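Local coordinates for ribokinase (Thermotoga maritima, PDB 1VM7), which probably phosphorylates D-ribose at O-5, using ATP and a divalent cation, most likely magnesium, to give D-ribose 5-phosphate, at residues 182-187 and 218-223. Sequence-based numbering, arbitrary orientation.
Sequences QYLDYL and LGVKNV
The side chain of Asn222 runs along the ring of Tyr186: its CB lies 3.4 Å from CD2 of Tyr186; CG, beside the backbone N (chi1 -65°), comes over CE2 of the same ring. From there the amide splits its work. ND2 of Asn222 donates a hydrogen bond to the carbonyl O of Asp185, 3.1 Å away, and that oxygen sits in the amide plane; OD1 accepts a hydrogen bond from ND2 of Asn236, and the two bonds together set which way round the amide lies. The amide thus lies nearly flat on the phenol, planes 13° apart, with Asn222 ND2 3.6 Å above the Tyr186 ring plane and offset toward the rim. Asp185 O also takes a weak bond from Asn222 N. An alanine at Tyr186 would probably leave this amide without its stacking surface and lose the edge-to-face contact with Phe264. Here strands 186-187 and 222-226 run parallel as neighbours in the large sheet of the ribokinase fold, joined by a crossover through helices 191-202 and 208-217; Leu187 N donates almost straight to Asn222 O (163°). On the sheet face bearing Leu187 and Val223, Phe215 of helix 208-217 touches both. Ahead of strand 222-226, Gly219 closes helix 208-217 in a Schellman motif. Lys221 N donates a hydrogen bond to Leu184 O, while the lysine side chain, bent at chi2 and chi4, brings NZ back to Gly219 O (2.7 Å) and to a water shared with Gln182 O.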
# COMPACT_ATOMS: atom_id res chain seq x y z
N GLN A 182 -20.65 -10.93 29.49
CA GLN A 182 -21.26 -12.01 30.27
C GLN A 182 -20.97 -13.40 29.68
O GLN A 182 -21.03 -14.41 30.39
CB GLN A 182 -22.79 -11.81 30.37
CG GLN A 182 -23.47 -12.03 29.02
CD GLN A 182 -24.84 -11.44 28.93
OE1 GLN A 182 -25.74 -11.87 29.64
NE2 GLN A 182 -25.02 -10.47 28.03
N TYR A 183 -20.66 -13.43 28.38
CA TYR A 183 -20.33 -14.67 27.68
C TYR A 183 -18.85 -15.04 27.71
O TYR A 183 -18.47 -16.11 27.23
CB TYR A 183 -20.80 -14.59 26.22
CG TYR A 183 -22.28 -14.36 26.13
CD1 TYR A 183 -23.18 -15.32 26.60
CD2 TYR A 183 -22.79 -13.19 25.59
CE1 TYR A 183 -24.56 -15.12 26.54
CE2 TYR A 183 -24.16 -12.98 25.52
CZ TYR A 183 -25.04 -13.96 25.99
OH TYR A 183 -26.41 -13.73 25.93
N LEU A 184 -18.02 -14.20 28.33
CA LEU A 184 -16.57 -14.39 28.31
C LEU A 184 -16.06 -15.23 29.46
O LEU A 184 -16.45 -15.03 30.61
CB LEU A 184 -15.86 -13.05 28.42
CG LEU A 184 -16.16 -12.02 27.34
CD1 LEU A 184 -15.13 -10.93 27.46
CD2 LEU A 184 -16.20 -12.64 25.92
N ASP A 185 -15.14 -16.13 29.16
CA ASP A 185 -14.37 -16.84 30.17
C ASP A 185 -13.08 -16.07 30.48
O ASP A 185 -12.63 -16.01 31.61
CB ASP A 185 -14.11 -18.29 29.71
CG ASP A 185 -15.40 -19.10 29.65
OD1 ASP A 185 -15.90 -19.48 30.72
OD2 ASP A 185 -15.95 -19.32 28.55
N TYR A 186 -12.50 -15.46 29.45
CA TYR A 186 -11.31 -14.61 29.60
C TYR A 186 -11.47 -13.33 28.80
O TYR A 186 -11.84 -13.35 27.61
CB TYR A 186 -10.03 -15.35 29.14
CG TYR A 186 -9.66 -16.49 30.03
CD1 TYR A 186 -10.16 -17.76 29.80
CD2 TYR A 186 -8.83 -16.31 31.13
CE1 TYR A 186 -9.85 -18.81 30.62
CE2 TYR A 186 -8.53 -17.36 31.97
CZ TYR A 186 -9.03 -18.62 31.70
OH TYR A 186 -8.74 -19.69 32.53
N LEU A 187 -11.21 -12.21 29.48
CA LEU A 187 -11.07 -10.92 28.82
C LEU A 187 -9.61 -10.50 29.00
O LEU A 187 -9.10 -10.51 30.11
CB LEU A 187 -11.99 -9.88 29.47
CG LEU A 187 -12.03 -8.49 28.82
CD1 LEU A 187 -12.77 -8.55 27.52
CD2 LEU A 187 -12.66 -7.46 29.74
N LEU A 218 -20.01 -7.98 35.35
CA LEU A 218 -20.81 -8.12 34.13
C LEU A 218 -20.90 -9.59 33.66
O LEU A 218 -21.62 -9.89 32.70
CB LEU A 218 -20.24 -7.26 33.00
CG LEU A 218 -20.20 -5.74 33.19
CD1 LEU A 218 -19.58 -5.09 31.95
CD2 LEU A 218 -21.58 -5.19 33.45
N GLY A 219 -20.14 -10.47 34.31
CA GLY A 219 -20.19 -11.90 34.06
C GLY A 219 -18.91 -12.48 33.50
O GLY A 219 -18.82 -13.70 33.31
N VAL A 220 -17.91 -11.64 33.23
CA VAL A 220 -16.63 -12.12 32.74
C VAL A 220 -16.05 -13.00 33.82
O VAL A 220 -16.00 -12.59 34.95
CB VAL A 220 -15.62 -10.94 32.47
CG1 VAL A 220 -14.23 -11.48 32.14
CG2 VAL A 220 -16.14 -10.01 31.40
N LYS A 221 -15.57 -14.18 33.47
CA LYS A 221 -15.10 -15.13 34.48
C LYS A 221 -13.68 -14.82 34.94
O LYS A 221 -13.37 -14.94 36.12
CB LYS A 221 -15.18 -16.57 33.93
CG LYS A 221 -16.61 -17.00 33.49
CD LYS A 221 -17.56 -17.18 34.70
CE LYS A 221 -19.02 -17.40 34.27
NZ LYS A 221 -19.76 -16.10 34.02
N ASN A 222 -12.81 -14.45 34.01
CA ASN A 222 -11.42 -14.10 34.32
C ASN A 222 -11.02 -12.86 33.52
O ASN A 222 -11.27 -12.80 32.31
CB ASN A 222 -10.45 -15.21 33.90
CG ASN A 222 -10.63 -16.49 34.68
OD1 ASN A 222 -10.00 -16.69 35.71
ND2 ASN A 222 -11.51 -17.37 34.18
N VAL A 223 -10.39 -11.89 34.18
CA VAL A 223 -9.71 -10.83 33.44
C VAL A 223 -8.20 -11.02 33.51
O VAL A 223 -7.63 -11.15 34.57
CB VAL A 223 -10.05 -9.40 33.96
CG1 VAL A 223 -9.42 -8.34 33.01
CG2 VAL A 223 -11.55 -9.21 34.07
O HOH W 1 -22.34 -14.90 33.01